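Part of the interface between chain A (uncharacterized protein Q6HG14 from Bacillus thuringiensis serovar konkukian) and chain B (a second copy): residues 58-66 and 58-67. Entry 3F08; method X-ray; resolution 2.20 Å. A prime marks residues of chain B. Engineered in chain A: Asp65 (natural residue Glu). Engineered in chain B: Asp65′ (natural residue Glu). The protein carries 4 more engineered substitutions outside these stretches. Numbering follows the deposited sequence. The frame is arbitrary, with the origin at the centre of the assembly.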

# COMPACT_ATOMS: atom_id res chain seq x y z
N GLU A 58 5.62 10.12 6.84
CA GLU A 58 4.72 10.20 5.70
C GLU A 58 3.70 9.07 5.71
O GLU A 58 3.97 7.98 6.23
CB GLU A 58 5.53 10.15 4.39
CG GLU A 58 6.61 11.24 4.34
CD GLU A 58 7.52 11.15 3.13
OE1 GLU A 58 7.80 10.02 2.66
OE2 GLU A 58 7.97 12.21 2.65
N ARG A 59 2.53 9.33 5.14
CA ARG A 59 1.46 8.34 5.11
C ARG A 59 1.10 7.90 3.71
O ARG A 59 0.99 8.73 2.81
CB ARG A 59 0.21 8.89 5.81
CG ARG A 59 -1.03 8.02 5.66
CD ARG A 59 -2.22 8.60 6.44
NE ARG A 59 -2.04 8.50 7.89
CZ ARG A 59 -2.12 7.37 8.59
NH1 ARG A 59 -2.38 6.22 7.97
NH2 ARG A 59 -1.99 7.38 9.91
N LEU A 60 0.93 6.60 3.53
CA LEU A 60 0.56 6.05 2.24
C LEU A 60 -0.90 6.43 1.99
O LEU A 60 -1.76 6.14 2.81
CB LEU A 60 0.71 4.53 2.27
CG LEU A 60 0.32 3.75 1.01
CD1 LEU A 60 1.25 4.15 -0.15
CD2 LEU A 60 0.42 2.25 1.31
N GLU A 61 -1.17 7.08 0.87
CA GLU A 61 -2.53 7.50 0.55
C GLU A 61 -3.17 6.59 -0.49
O GLU A 61 -4.33 6.18 -0.36
CB GLU A 61 -2.54 8.94 0.04
CG GLU A 61 -2.13 9.97 1.09
CD GLU A 61 -3.10 10.04 2.26
OE1 GLU A 61 -4.29 9.70 2.07
OE2 GLU A 61 -2.67 10.45 3.36
N VAL A 62 -2.41 6.30 -1.54
CA VAL A 62 -2.89 5.45 -2.62
C VAL A 62 -1.76 4.59 -3.14
O VAL A 62 -0.60 5.01 -3.14
CB VAL A 62 -3.42 6.29 -3.81
CG1 VAL A 62 -4.05 5.38 -4.85
CG2 VAL A 62 -4.43 7.31 -3.34
N PHE A 63 -2.10 3.38 -3.58
CA PHE A 63 -1.12 2.46 -4.14
C PHE A 63 -1.79 1.59 -5.20
O PHE A 63 -2.86 1.04 -4.97
CB PHE A 63 -0.51 1.57 -3.06
CG PHE A 63 0.38 0.48 -3.61
CD1 PHE A 63 -0.15 -0.78 -3.93
CD2 PHE A 63 1.74 0.71 -3.82
CE1 PHE A 63 0.68 -1.79 -4.47
CE2 PHE A 63 2.57 -0.29 -4.35
CZ PHE A 63 2.04 -1.54 -4.67
N ASN A 64 -1.15 1.47 -6.35
CA ASN A 64 -1.69 0.64 -7.41
C ASN A 64 -0.52 -0.05 -8.10
O ASN A 64 0.23 0.58 -8.84
CB ASN A 64 -2.47 1.52 -8.40
CG ASN A 64 -3.27 0.70 -9.39
OD1 ASN A 64 -2.73 -0.16 -10.09
ND2 ASN A 64 -4.57 0.97 -9.46
N ASP A 65 -0.37 -1.34 -7.84
CA ASP A 65 0.73 -2.12 -8.40
C ASP A 65 0.71 -2.22 -9.92
O ASP A 65 1.74 -2.06 -10.58
CB ASP A 65 0.72 -3.53 -7.80
CG ASP A 65 1.99 -4.29 -8.08
OD1 ASP A 65 3.06 -3.88 -7.58
OD2 ASP A 65 1.93 -5.30 -8.81
N LYS A 66 -0.47 -2.48 -10.48
CA LYS A 66 -0.61 -2.61 -11.93
C LYS A 66 -0.31 -1.31 -12.68
O LYS A 66 0.29 -1.33 -13.74
CB LYS A 66 -2.03 -3.08 -12.27
CG LYS A 66 -2.31 -3.20 -13.76
CD LYS A 66 -3.62 -3.92 -14.03
CE LYS A 66 -3.86 -4.07 -15.52
NZ LYS A 66 -2.72 -4.74 -16.21
N GLU B 58 0.76 -13.14 0.32
CA GLU B 58 -0.20 -12.37 -0.45
C GLU B 58 0.42 -11.06 -0.93
O GLU B 58 1.25 -10.46 -0.24
CB GLU B 58 -1.45 -12.10 0.38
CG GLU B 58 -1.98 -13.37 1.04
CD GLU B 58 -3.29 -13.16 1.78
OE1 GLU B 58 -3.51 -12.05 2.31
OE2 GLU B 58 -4.08 -14.13 1.85
N ARG B 59 0.00 -10.62 -2.10
CA ARG B 59 0.53 -9.41 -2.70
C ARG B 59 -0.45 -8.24 -2.69
O ARG B 59 -1.62 -8.41 -3.04
CB ARG B 59 0.98 -9.74 -4.12
CG ARG B 59 1.19 -8.55 -5.01
CD ARG B 59 2.23 -8.84 -6.07
NE ARG B 59 3.27 -7.84 -5.94
CZ ARG B 59 4.55 -8.09 -5.72
NH1 ARG B 59 4.99 -9.34 -5.61
NH2 ARG B 59 5.39 -7.08 -5.57
N LEU B 60 0.02 -7.07 -2.27
CA LEU B 60 -0.81 -5.87 -2.25
C LEU B 60 -0.98 -5.39 -3.69
O LEU B 60 0.02 -5.15 -4.38
CB LEU B 60 -0.15 -4.76 -1.42
CG LEU B 60 -0.91 -3.43 -1.34
CD1 LEU B 60 -2.20 -3.62 -0.54
CD2 LEU B 60 -0.04 -2.36 -0.69
N GLU B 61 -2.22 -5.25 -4.15
CA GLU B 61 -2.48 -4.81 -5.52
C GLU B 61 -2.92 -3.35 -5.59
O GLU B 61 -2.45 -2.59 -6.44
CB GLU B 61 -3.54 -5.68 -6.19
CG GLU B 61 -3.16 -7.14 -6.40
CD GLU B 61 -2.05 -7.33 -7.42
OE1 GLU B 61 -1.81 -6.40 -8.23
OE2 GLU B 61 -1.42 -8.41 -7.43
N VAL B 62 -3.85 -2.99 -4.72
CA VAL B 62 -4.37 -1.63 -4.66
C VAL B 62 -4.60 -1.24 -3.21
O VAL B 62 -4.94 -2.07 -2.37
CB VAL B 62 -5.74 -1.49 -5.40
CG1 VAL B 62 -6.11 -0.02 -5.51
CG2 VAL B 62 -5.67 -2.12 -6.80
N PHE B 63 -4.40 0.04 -2.92
CA PHE B 63 -4.63 0.56 -1.59
C PHE B 63 -5.13 1.99 -1.74
O PHE B 63 -4.59 2.76 -2.54
CB PHE B 63 -3.35 0.54 -0.76
CG PHE B 63 -3.48 1.19 0.59
CD1 PHE B 63 -3.33 2.57 0.74
CD2 PHE B 63 -3.79 0.42 1.71
CE1 PHE B 63 -3.48 3.18 2.00
CE2 PHE B 63 -3.95 1.02 2.97
CZ PHE B 63 -3.79 2.40 3.11
N ASN B 64 -6.16 2.34 -0.98
CA ASN B 64 -6.71 3.68 -1.02
C ASN B 64 -7.17 4.00 0.39
O ASN B 64 -8.19 3.47 0.85
CB ASN B 64 -7.88 3.77 -2.01
CG ASN B 64 -8.24 5.20 -2.35
OD1 ASN B 64 -8.42 5.55 -3.52
ND2 ASN B 64 -8.34 6.05 -1.34
N ASP B 65 -6.41 4.85 1.07
CA ASP B 65 -6.72 5.21 2.46
C ASP B 65 -8.06 5.90 2.66
O ASP B 65 -8.84 5.52 3.53
CB ASP B 65 -5.60 6.08 3.04
CG ASP B 65 -5.69 6.22 4.56
OD1 ASP B 65 -5.60 5.18 5.26
OD2 ASP B 65 -5.86 7.35 5.05
N LYS B 66 -8.34 6.92 1.86
CA LYS B 66 -9.59 7.66 2.02
C LYS B 66 -10.83 6.90 1.56
O LYS B 66 -11.92 7.15 2.08
CB LYS B 66 -9.48 9.02 1.32
CG LYS B 66 -8.37 9.89 1.89
CD LYS B 66 -8.54 10.11 3.39
CE LYS B 66 -7.36 10.86 4.02
NZ LYS B 66 -6.12 10.03 4.17
N GLU B 67 -10.69 5.99 0.61
CA GLU B 67 -11.84 5.21 0.16
C GLU B 67 -11.91 3.92 0.99
O GLU B 67 -12.75 3.06 0.77
CB GLU B 67 -11.75 4.91 -1.33
CG GLU B 67 -11.98 6.15 -2.20
CD GLU B 67 -11.79 5.89 -3.68
OE1 GLU B 67 -12.48 5.01 -4.24
OE2 GLU B 67 -10.94 6.58 -4.30
O HOH W 1 -2.79 5.24 5.39
O HOH W 2 -6.15 8.18 -0.04
O HOH W 3 2.80 -5.25 -5.04
O HOH W 4 5.51 -4.65 -6.96
O HOH W 5 0.45 -7.18 -9.66
O HOH W 6 -2.64 -3.79 -9.12

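Two copies of one strand, residues 58-64 in each chain, meet edge to edge in antiparallel fashion, their axes 156° apart in direction and 4.5 Å at closest approach. The register is centred on Phe63 facing Phe63′, so each contact on one side of that pair tends to recur on the other, though the two halves differ in places, notably at Lys66 and Lys66′.

Glu58 lies too far along the strand to take part. At Arg59 the CA-to-CB bond points toward the partner, yet the guanidinium makes no direct bond: Arg59 NH1 stays 4.3 Å from OD1 of the engineered Asp65′, an oxygen well out of the guanidinium plane, so no N-H points at it. Water 1 fills the gap, accepting from Arg59 NH1 and donating to Leu60 O, with a weak bond to Asp65′ OD1.

Leu60 brings apolar chemistry to the edge of the pairing. Its CD2 sits 4.1 Å from the centroid of the Phe63′ ring, over one face, a CH-pi contact that buries the methyl against aromatic surface.

Glu61 works through both backbone and side chain. Its O accepts a nearly straight hydrogen bond from Asp65′ N at 2.9 Å, extending the ladder just past the end of the strand. Its carboxylate runs back to the interface, where OE1 forms a 2.8 Å salt bridge with Lys66′ NZ. Lys66′ NZ also forms a salt bridge with Asp65′ OD2 of its own chain, at 2.8 Å, so one positive charge serves two acids whose oxygens, Glu61 OE1 and Asp65′ OD2, lie 4.1 Å apart.

Val62 faces Asn64′ in a non-hydrogen-bonded pair. Close backbone packing here includes a CA-H...O contact, Val62 CA to Phe63′ O at 3.2 Å.

Phe63 is the centre of the register. Phe63 N donates to Phe63′ O and Phe63′ N to Phe63 O, each at 2.8 Å. The two side chains share the other face of the sheet from Val62 and Asn64, with Phe63 CB 3.8 Å from Phe63′ CB. Phe63 CD1 reaches Leu60′ CD2 at 3.6 Å, so each ring packs against the leucine of the other copy.

Asn64 pairs with Val62′, and its CA lies 3.5 Å from Glu61′ O in another CA-H...O contact.

Asp65, also engineered, closes the ladder: its N donates to Glu61′ O at 2.8 Å. Its OD2 stands 3.9 Å from Glu61′ OE1, and water 5 donates to both oxygens. Lys66 does not repeat its counterpart: its chi1 is t where that of Lys66′ is m, its side chain leads away and it forms no salt bridge across, while its backbone N donates to water 6, which bonds Glu61′ O and OE1.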